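Local coordinates for neurotoxin (Clostridium botulinum, PDB 3N7L), which probably attaches botulinum neurotoxin to nerve cells by binding gangliosides through its receptor-binding domain, the fragment crystallised here, at residues I94-V97 with G102-I105; V113-Q118 with E123-F128; N140-V145 with N202-D207. All coordinates share one frame; numbering follows the deposited sequence.

The three contacts illustrate how a jelly-roll-like, concanavalin-type beta sandwich is assembled in the N-terminal half of this receptor-binding fragment: hairpins build one sheet, and in the other a tryptophan side chain links two strands that both flank strand 72-82. Interactions 1 and 2 are consecutive hairpins of one antiparallel sheet, their centres about 9 Å apart. Strands 102-108 and 111-117 are neighbours in it, and Gly102 O to Lys117 N (2.7 Å) and Ser104 O to Thr115 N (2.8 Å) are probable hydrogen bonds. Interaction 3 belongs to the second sheet, its centre about 17 Å from that of interaction 1 and 19 Å from that of interaction 2; it touches neither.

Interaction 1: I94-V97 with G102-I105; sequences IDSV and GWSI
Ser96 lays its CB over the six-membered ring of Trp103, 3.7 Å from the ring centroid and 20° off the normal, a CH-pi contact within a hydrogen-bonded antiparallel pair. The indole reaches this place because Trp103 CG is wedged between its own backbone N and carbonyl carbon (chi1 62°), which folds the ring back across the neighbouring strand. Ile94 CG2 meets the same ring at its edge, 3.8 Å from CH2. Ile94 and Ile105 stand side by side with their CB atoms 4.0 Å apart; both touch Phe77 of the facing sheet, and Ile94 also touches Ile181 of the adjacent strand.

The packing side chains sit on the hydrogen-bonded pairs: Ile94 and Ile105 exchange two bonds, and so do Ser96 and Trp103, although Trp103 N approaches Ser96 O from above the carbonyl plane. Asp95 and Ser104, the non-hydrogen-bonded pair between them, turn to the other face, where Ser104 OG donates to the anti lone pair of Asp95 OD1 at 3.0 Å. Asp95 OD2 accepts from Val97 N (3.2 Å), forming an Asx turn. Gly102 CA makes a CA-H...O contact with Ser96 O; glycine has no side chain to run into that oxygen or, at these backbone angles, into the preceding carbonyl.

The packing face thus also holds Ser96 OG, satisfied by Thr180 O and by a water that Trp103 NE1 binds weakly, while the Asp95 carboxylate works on the other.

Interaction 2: V113-Q118 with E123-F128; sequences VFTLKQ and EQDINF
Glu123, near the start of the return strand, leans over Thr115 and Lys117. Its CG sits between the backbone N and carbonyl carbon (chi1 62°) and the chain beyond is extended, which carries OE2 to 3.5 Å from Thr115 CG2 and into a long salt bridge, 3.6 Å, with Lys117 NZ. Gln124 follows as a hydrogen-bonded partner of Leu116: Leu116 N reaches Gln124 O at 2.7 Å in an almost straight bond (173°), and Gln124 N answers to Leu116 O. The Gln124 side-chain amide turns to the other layer of the sandwich, where it is satisfied by the backbone of Lys168 and Lys170.

Asp125 lies beside Thr115 and points the same way, its CB 3.6 Å from Thr115 OG1. Ile126 restores the hydrogen-bonded pattern with Phe114 through a matched pair of backbone bonds. Its CG2 comes to 4.0 Å from Phe114 CB. The same methyl lies at the edge of the Phe114 ring, near its plane, while Phe114 itself reaches Ile147 and Thr149 of the facing sheet. Asn127 sets its CB 3.8 Å from Val113 CB.

Phe114, Leu116, Gln124 and Ile126 face inward, whereas Val113, Thr115, Lys117, Glu123, Asp125 and Asn127 form a mainly polar outer face. Cohesion probably rests mainly on the four backbone bonds, most apolar packing being with the facing sheet and the long ion pair probably a modest supplement.

Interaction 3: N140-V145 with N202-D207; sequences NKWFFV and NMWIRD
Trp142 bridges to segment 202-207 with the far end of its indole, and the apolar contacts are nearly the whole of the interaction. CH2 of Trp142 lies 3.5 Å from Trp204 CB, and CZ2 follows at 3.7 Å. The same end of the ring meets the next side chain on that side of the strand, Arg206 CB, 3.9 Å from Trp142 CH2. The backbones are well separated here, with the CA atoms of Trp142 and Trp204 8.4 Å apart, so the indole alone spans the gap. It can do so because CG of Trp142 stands anti to the carbonyl carbon (chi1 -88°), directing the ring across to the other strand. The two tryptophan side chains cross at about a right angle, and Trp142 and Arg206 do likewise.

Polar interactions lie around this packing. Arg206 NE donates to the anti lone pair of Asp207 OD2 at 2.9 Å, nearly straight (171°) and almost in the guanidinium plane, a salt bridge between sequence neighbours that fixes the turn of the arginine's end. The guanidinium also makes a cation-pi contact with Trp78, and Trp204 receives Arg80 in the same way.

Strands 143-150 and 202-211 both pair with strand 72-82 in one sheet, so Trp142 reaches past the strand between them. Trp142 O accepts from Tyr359 OH and Lys141 NZ bonds to Asp357 O, both in the C-terminal trefoil region, so the segment carrying the indole also meets the other half of the fragment. The chemistry implies that dispersion and close packing, rather than direct hydrogen bonding, join segments 140-145 and 202-207, while the arginine charge is probably balanced at its edge by Asp207 and stabilised further by Trp78.

Interaction 1: I94-V97 with G102-I105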
loop_
_atom_site.group_PDB
_atom_site.type_symbol
_atom_site.label_atom_id
_atom_site.label_comp_id
_atom_site.label_asym_id
_atom_site.label_seq_id
_atom_site.Cartn_x
_atom_site.Cartn_y
_atom_site.Cartn_z
ATOM N N ILE A 94 -9.737 15.871 6.444
ATOM C CA ILE A 94 -9.963 16.741 5.294
ATOM C C ILE A 94 -11.355 17.297 5.551
ATOM O O ILE A 94 -12.350 16.576 5.444
ATOM C CB ILE A 94 -9.949 15.949 3.965
ATOM C CG1 ILE A 94 -8.649 15.142 3.848
ATOM C CG2 ILE A 94 -10.044 16.915 2.781
ATOM C CD1 ILE A 94 -8.607 14.232 2.628
ATOM N N ASP A 95 -11.417 18.577 5.903
ATOM C CA ASP A 95 -12.689 19.201 6.234
ATOM C C ASP A 95 -13.091 20.365 5.344
ATOM O O ASP A 95 -12.274 21.228 5.019
ATOM C CB ASP A 95 -12.656 19.695 7.681
ATOM C CG ASP A 95 -14.013 20.170 8.160
ATOM O OD1 ASP A 95 -14.880 19.307 8.423
ATOM O OD2 ASP A 95 -14.217 21.400 8.261
ATOM N N SER A 96 -14.360 20.389 4.967
ATOM C CA SER A 96 -14.882 21.472 4.141
ATOM C C SER A 96 -16.271 21.833 4.666
ATOM O O SER A 96 -17.263 21.811 3.938
ATOM C CB SER A 96 -14.943 21.047 2.670
ATOM O OG SER A 96 -15.057 22.180 1.822
ATOM N N VAL A 97 -16.315 22.133 5.962
ATOM C CA VAL A 97 -17.533 22.526 6.667
ATOM C C VAL A 97 -17.259 23.920 7.218
ATOM O O VAL A 97 -16.272 24.120 7.920
ATOM C CB VAL A 97 -17.834 21.582 7.862
ATOM C CG1 VAL A 97 -18.924 22.177 8.738
ATOM C CG2 VAL A 97 -18.263 20.216 7.356
ATOM N N GLY A 102 -21.625 21.428 4.855
ATOM C CA GLY A 102 -20.622 21.136 3.845
ATOM C C GLY A 102 -20.316 19.649 3.819
ATOM O O GLY A 102 -21.217 18.821 3.961
ATOM N N TRP A 103 -19.051 19.295 3.616
ATOM C CA TRP A 103 -18.672 17.886 3.622
ATOM C C TRP A 103 -17.377 17.701 4.398
ATOM O O TRP A 103 -16.598 18.641 4.559
ATOM C CB TRP A 103 -18.527 17.327 2.195
ATOM C CG TRP A 103 -17.469 17.969 1.343
ATOM C CD1 TRP A 103 -17.664 18.884 0.355
ATOM C CD2 TRP A 103 -16.055 17.720 1.386
ATOM N NE1 TRP A 103 -16.462 19.223 -0.225
ATOM C CE2 TRP A 103 -15.459 18.524 0.388
ATOM C CE3 TRP A 103 -15.235 16.895 2.169
ATOM C CZ2 TRP A 103 -14.079 18.528 0.153
ATOM C CZ3 TRP A 103 -13.858 16.900 1.933
ATOM C CH2 TRP A 103 -13.298 17.714 0.933
ATOM N N SER A 104 -17.155 16.488 4.887
ATOM C CA SER A 104 -15.951 16.207 5.654
ATOM C C SER A 104 -15.520 14.756 5.519
ATOM O O SER A 104 -16.335 13.873 5.240
ATOM C CB SER A 104 -16.190 16.528 7.133
ATOM O OG SER A 104 -14.993 16.406 7.879
ATOM N N ILE A 105 -14.224 14.528 5.710
ATOM C CA ILE A 105 -13.653 13.193 5.646
ATOM C C ILE A 105 -12.900 12.968 6.944
ATOM O O ILE A 105 -12.053 13.776 7.331
ATOM C CB ILE A 105 -12.659 13.043 4.474
ATOM C CG1 ILE A 105 -13.408 13.139 3.139
ATOM C CG2 ILE A 105 -11.928 11.708 4.585
ATOM C CD1 ILE A 105 -12.509 13.068 1.920
HETATM O O HOH W 1 -16.077 22.232 -1.113
#

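Interaction 2: V113-Q118 with E123-F128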
loop_
_atom_site.group_PDB
_atom_site.type_symbol
_atom_site.label_atom_id
_atom_site.label_comp_id
_atom_site.label_asym_id
_atom_site.label_seq_id
_atom_site.Cartn_x
_atom_site.Cartn_y
_atom_site.Cartn_z
ATOM N N VAL A 113 -14.608 7.698 6.829
ATOM C CA VAL A 113 -15.960 8.113 6.485
ATOM C C VAL A 113 -16.108 9.493 5.859
ATOM O O VAL A 113 -15.451 10.463 6.254
ATOM C CB VAL A 113 -16.922 7.956 7.722
ATOM C CG1 VAL A 113 -16.119 7.696 8.980
ATOM C CG2 VAL A 113 -17.809 9.170 7.885
ATOM N N PHE A 114 -16.955 9.541 4.837
ATOM C CA PHE A 114 -17.246 10.771 4.120
ATOM C C PHE A 114 -18.630 11.199 4.575
ATOM O O PHE A 114 -19.587 10.423 4.510
ATOM C CB PHE A 114 -17.229 10.535 2.604
ATOM C CG PHE A 114 -17.720 11.710 1.804
ATOM C CD1 PHE A 114 -19.042 11.779 1.381
ATOM C CD2 PHE A 114 -16.867 12.769 1.506
ATOM C CE1 PHE A 114 -19.515 12.886 0.674
ATOM C CE2 PHE A 114 -17.328 13.881 0.796
ATOM C CZ PHE A 114 -18.655 13.937 0.381
ATOM N N THR A 115 -18.723 12.441 5.034
ATOM C CA THR A 115 -19.975 12.979 5.543
ATOM C C THR A 115 -20.484 14.187 4.775
ATOM O O THR A 115 -19.733 15.109 4.474
ATOM C CB THR A 115 -19.822 13.398 7.024
ATOM O OG1 THR A 115 -19.392 12.271 7.793
ATOM C CG2 THR A 115 -21.147 13.916 7.581
ATOM N N LEU A 116 -21.774 14.162 4.467
ATOM C CA LEU A 116 -22.450 15.258 3.785
ATOM C C LEU A 116 -23.205 15.905 4.950
ATOM O O LEU A 116 -24.120 15.303 5.506
ATOM C CB LEU A 116 -23.424 14.685 2.747
ATOM C CG LEU A 116 -23.354 15.138 1.282
ATOM C CD1 LEU A 116 -21.916 15.418 0.867
ATOM C CD2 LEU A 116 -23.985 14.057 0.397
ATOM N N LYS A 117 -22.809 17.111 5.339
ATOM C CA LYS A 117 -23.450 17.771 6.474
ATOM C C LYS A 117 -24.368 18.924 6.074
ATOM O O LYS A 117 -23.900 20.001 5.700
ATOM C CB LYS A 117 -22.374 18.283 7.434
ATOM C CG LYS A 117 -22.902 18.811 8.760
ATOM C CD LYS A 117 -21.782 19.464 9.547
ATOM C CE LYS A 117 -22.226 19.814 10.957
ATOM N NZ LYS A 117 -22.528 18.583 11.732
ATOM N N GLN A 118 -25.677 18.712 6.158
ATOM C CA GLN A 118 -26.588 19.792 5.799
ATOM C C GLN A 118 -26.615 20.848 6.906
ATOM O O GLN A 118 -26.593 22.041 6.621
ATOM C CB GLN A 118 -27.993 19.258 5.512
ATOM C CG GLN A 118 -28.721 18.691 6.688
ATOM C CD GLN A 118 -30.163 18.381 6.348
ATOM O OE1 GLN A 118 -30.908 19.254 5.896
ATOM N NE2 GLN A 118 -30.567 17.132 6.564
ATOM N N GLU A 123 -26.985 15.008 8.916
ATOM C CA GLU A 123 -25.959 14.692 7.947
ATOM C C GLU A 123 -26.192 13.294 7.408
ATOM O O GLU A 123 -27.049 12.557 7.898
ATOM C CB GLU A 123 -24.592 14.765 8.622
ATOM C CG GLU A 123 -24.433 13.772 9.757
ATOM C CD GLU A 123 -23.227 14.059 10.624
ATOM O OE1 GLU A 123 -22.865 13.192 11.447
ATOM O OE2 GLU A 123 -22.644 15.156 10.493
ATOM N N GLN A 124 -25.429 12.936 6.387
ATOM C CA GLN A 124 -25.537 11.615 5.799
ATOM C C GLN A 124 -24.112 11.205 5.482
ATOM O O GLN A 124 -23.328 12.001 4.974
ATOM C CB GLN A 124 -26.393 11.659 4.534
ATOM C CG GLN A 124 -26.572 10.307 3.854
ATOM C CD GLN A 124 -27.611 10.348 2.744
ATOM O OE1 GLN A 124 -27.745 11.354 2.044
ATOM N NE2 GLN A 124 -28.344 9.251 2.570
ATOM N N ASP A 125 -23.763 9.968 5.792
ATOM C CA ASP A 125 -22.406 9.538 5.538
ATOM C C ASP A 125 -22.305 8.150 4.960
ATOM O O ASP A 125 -23.220 7.341 5.065
ATOM C CB ASP A 125 -21.588 9.635 6.829
ATOM C CG ASP A 125 -22.173 8.806 7.946
ATOM O OD1 ASP A 125 -22.086 9.240 9.117
ATOM O OD2 ASP A 125 -22.714 7.717 7.659
ATOM N N ILE A 126 -21.168 7.895 4.339
ATOM C CA ILE A 126 -20.882 6.616 3.728
ATOM C C ILE A 126 -19.478 6.270 4.228
ATOM O O ILE A 126 -18.715 7.167 4.606
ATOM C CB ILE A 126 -20.937 6.758 2.191
ATOM C CG1 ILE A 126 -20.799 5.392 1.529
ATOM C CG2 ILE A 126 -19.859 7.720 1.714
ATOM C CD1 ILE A 126 -21.029 5.434 0.025
ATOM N N ASN A 127 -19.123 4.990 4.257
ATOM C CA ASN A 127 -17.798 4.649 4.757
ATOM C C ASN A 127 -17.152 3.402 4.192
ATOM O O ASN A 127 -17.783 2.585 3.526
ATOM C CB ASN A 127 -17.826 4.503 6.285
ATOM C CG ASN A 127 -18.531 3.233 6.738
ATOM O OD1 ASN A 127 -19.685 3.266 7.167
ATOM N ND2 ASN A 127 -17.841 2.104 6.636
ATOM N N PHE A 128 -15.864 3.291 4.487
ATOM C CA PHE A 128 -15.043 2.151 4.122
ATOM C C PHE A 128 -14.441 1.682 5.443
ATOM O O PHE A 128 -13.862 2.481 6.171
ATOM C CB PHE A 128 -13.909 2.567 3.177
ATOM C CG PHE A 128 -12.711 1.643 3.210
ATOM C CD1 PHE A 128 -12.859 0.275 3.003
ATOM C CD2 PHE A 128 -11.429 2.150 3.424
ATOM C CE1 PHE A 128 -11.748 -0.580 3.005
ATOM C CE2 PHE A 128 -10.310 1.303 3.426
ATOM C CZ PHE A 128 -10.475 -0.065 3.215
#

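Interaction 3: N140-V145 with N202-D207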
loop_
_atom_site.group_PDB
_atom_site.type_symbol
_atom_site.label_atom_id
_atom_site.label_comp_id
_atom_site.label_asym_id
_atom_site.label_seq_id
_atom_site.Cartn_x
_atom_site.Cartn_y
_atom_site.Cartn_z
ATOM N N ASN A 140 -1.633 0.471 7.303
ATOM C CA ASN A 140 -0.673 1.550 7.094
ATOM C C ASN A 140 -0.138 1.695 5.676
ATOM O O ASN A 140 0.941 2.257 5.460
ATOM C CB ASN A 140 0.489 1.366 8.071
ATOM C CG ASN A 140 0.023 0.851 9.419
ATOM O OD1 ASN A 140 -0.929 1.376 9.995
ATOM N ND2 ASN A 140 0.683 -0.178 9.922
ATOM N N LYS A 141 -0.902 1.211 4.709
ATOM C CA LYS A 141 -0.480 1.281 3.324
ATOM C C LYS A 141 -1.120 2.427 2.547
ATOM O O LYS A 141 -2.137 2.992 2.951
ATOM C CB LYS A 141 -0.802 -0.048 2.631
ATOM C CG LYS A 141 -2.287 -0.376 2.570
ATOM C CD LYS A 141 -2.532 -1.851 2.226
ATOM C CE LYS A 141 -2.017 -2.781 3.331
ATOM N NZ LYS A 141 -2.151 -4.236 3.002
ATOM N N TRP A 142 -0.497 2.778 1.433
ATOM C CA TRP A 142 -1.038 3.809 0.568
ATOM C C TRP A 142 -2.297 3.220 -0.062
ATOM O O TRP A 142 -2.310 2.042 -0.425
ATOM C CB TRP A 142 -0.061 4.126 -0.569
ATOM C CG TRP A 142 0.966 5.172 -0.284
ATOM C CD1 TRP A 142 2.302 4.977 -0.065
ATOM C CD2 TRP A 142 0.758 6.589 -0.269
ATOM N NE1 TRP A 142 2.938 6.184 0.075
ATOM C CE2 TRP A 142 2.015 7.192 -0.045
ATOM C CE3 TRP A 142 -0.371 7.407 -0.426
ATOM C CZ2 TRP A 142 2.179 8.580 0.026
ATOM C CZ3 TRP A 142 -0.215 8.783 -0.354
ATOM C CH2 TRP A 142 1.057 9.360 -0.130
ATOM N N PHE A 143 -3.357 4.015 -0.176
ATOM C CA PHE A 143 -4.560 3.545 -0.844
ATOM C C PHE A 143 -5.206 4.708 -1.590
ATOM O O PHE A 143 -5.024 5.875 -1.230
ATOM C CB PHE A 143 -5.536 2.830 0.127
ATOM C CG PHE A 143 -6.110 3.693 1.209
ATOM C CD1 PHE A 143 -7.396 4.214 1.091
ATOM C CD2 PHE A 143 -5.401 3.927 2.387
ATOM C CE1 PHE A 143 -7.972 4.947 2.129
ATOM C CE2 PHE A 143 -5.967 4.663 3.432
ATOM C CZ PHE A 143 -7.254 5.172 3.303
ATOM N N PHE A 144 -5.925 4.381 -2.660
ATOM C CA PHE A 144 -6.569 5.386 -3.503
ATOM C C PHE A 144 -8.061 5.509 -3.222
ATOM O O PHE A 144 -8.818 4.550 -3.375
ATOM C CB PHE A 144 -6.343 5.038 -4.974
ATOM C CG PHE A 144 -6.858 6.072 -5.935
ATOM C CD1 PHE A 144 -6.283 7.337 -5.992
ATOM C CD2 PHE A 144 -7.895 5.766 -6.812
ATOM C CE1 PHE A 144 -6.731 8.282 -6.914
ATOM C CE2 PHE A 144 -8.350 6.706 -7.739
ATOM C CZ PHE A 144 -7.765 7.965 -7.790
ATOM N N VAL A 145 -8.468 6.705 -2.814
ATOM C CA VAL A 145 -9.857 6.977 -2.492
ATOM C C VAL A 145 -10.575 7.696 -3.618
ATOM O O VAL A 145 -10.017 8.579 -4.269
ATOM C CB VAL A 145 -9.979 7.869 -1.225
ATOM C CG1 VAL A 145 -11.447 8.244 -0.980
ATOM C CG2 VAL A 145 -9.409 7.151 -0.022
ATOM N N ASN A 202 0.505 9.883 11.653
ATOM C CA ASN A 202 0.864 10.690 10.492
ATOM C C ASN A 202 -0.024 10.339 9.311
ATOM O O ASN A 202 -0.599 9.250 9.242
ATOM C CB ASN A 202 2.323 10.479 10.087
ATOM C CG ASN A 202 3.293 11.036 11.103
ATOM O OD1 ASN A 202 3.859 10.300 11.906
ATOM N ND2 ASN A 202 3.482 12.347 11.078
ATOM N N MET A 203 -0.119 11.284 8.385
ATOM C CA MET A 203 -0.918 11.126 7.189
ATOM C C MET A 203 -0.159 11.715 6.011
ATOM O O MET A 203 0.471 12.768 6.127
ATOM C CB MET A 203 -2.253 11.848 7.368
ATOM C CG MET A 203 -3.092 11.986 6.112
ATOM S SD MET A 203 -4.698 12.746 6.494
ATOM C CE MET A 203 -4.222 14.449 6.711
ATOM N N TRP A 204 -0.209 11.016 4.884
ATOM C CA TRP A 204 0.446 11.464 3.662
ATOM C C TRP A 204 -0.640 11.585 2.602
ATOM O O TRP A 204 -1.457 10.683 2.451
ATOM C CB TRP A 204 1.478 10.442 3.184
ATOM C CG TRP A 204 2.697 10.308 4.043
ATOM C CD1 TRP A 204 3.906 10.922 3.863
ATOM C CD2 TRP A 204 2.836 9.484 5.201
ATOM N NE1 TRP A 204 4.790 10.524 4.837
ATOM C CE2 TRP A 204 4.157 9.641 5.673
ATOM C CE3 TRP A 204 1.968 8.623 5.890
ATOM C CZ2 TRP A 204 4.634 8.968 6.805
ATOM C CZ3 TRP A 204 2.442 7.954 7.015
ATOM C CH2 TRP A 204 3.766 8.132 7.460
ATOM N N ILE A 205 -0.654 12.698 1.875
ATOM C CA ILE A 205 -1.640 12.899 0.822
ATOM C C ILE A 205 -0.923 13.180 -0.482
ATOM O O ILE A 205 0.108 13.851 -0.506
ATOM C CB ILE A 205 -2.577 14.079 1.124
ATOM C CG1 ILE A 205 -3.455 13.756 2.335
ATOM C CG2 ILE A 205 -3.430 14.388 -0.102
ATOM C CD1 ILE A 205 -4.363 12.559 2.135
ATOM N N ARG A 206 -1.491 12.689 -1.571
ATOM C CA ARG A 206 -0.892 12.866 -2.876
ATOM C C ARG A 206 -1.987 13.012 -3.942
ATOM O O ARG A 206 -2.971 12.281 -3.927
ATOM C CB ARG A 206 -0.006 11.646 -3.150
ATOM C CG ARG A 206 0.436 11.495 -4.560
ATOM C CD ARG A 206 0.531 10.037 -4.935
ATOM N NE ARG A 206 0.213 9.923 -6.345
ATOM C CZ ARG A 206 0.317 8.825 -7.074
ATOM N NH1 ARG A 206 -0.018 8.890 -8.348
ATOM N NH2 ARG A 206 0.747 7.685 -6.551
ATOM N N ASP A 207 -1.817 13.976 -4.844
ATOM C CA ASP A 207 -2.761 14.228 -5.938
ATOM C C ASP A 207 -4.241 14.283 -5.545
ATOM O O ASP A 207 -5.027 13.412 -5.910
ATOM C CB ASP A 207 -2.565 13.181 -7.044
ATOM C CG ASP A 207 -1.223 13.321 -7.751
ATOM O OD1 ASP A 207 -0.949 14.409 -8.297
ATOM O OD2 ASP A 207 -0.439 12.349 -7.764
#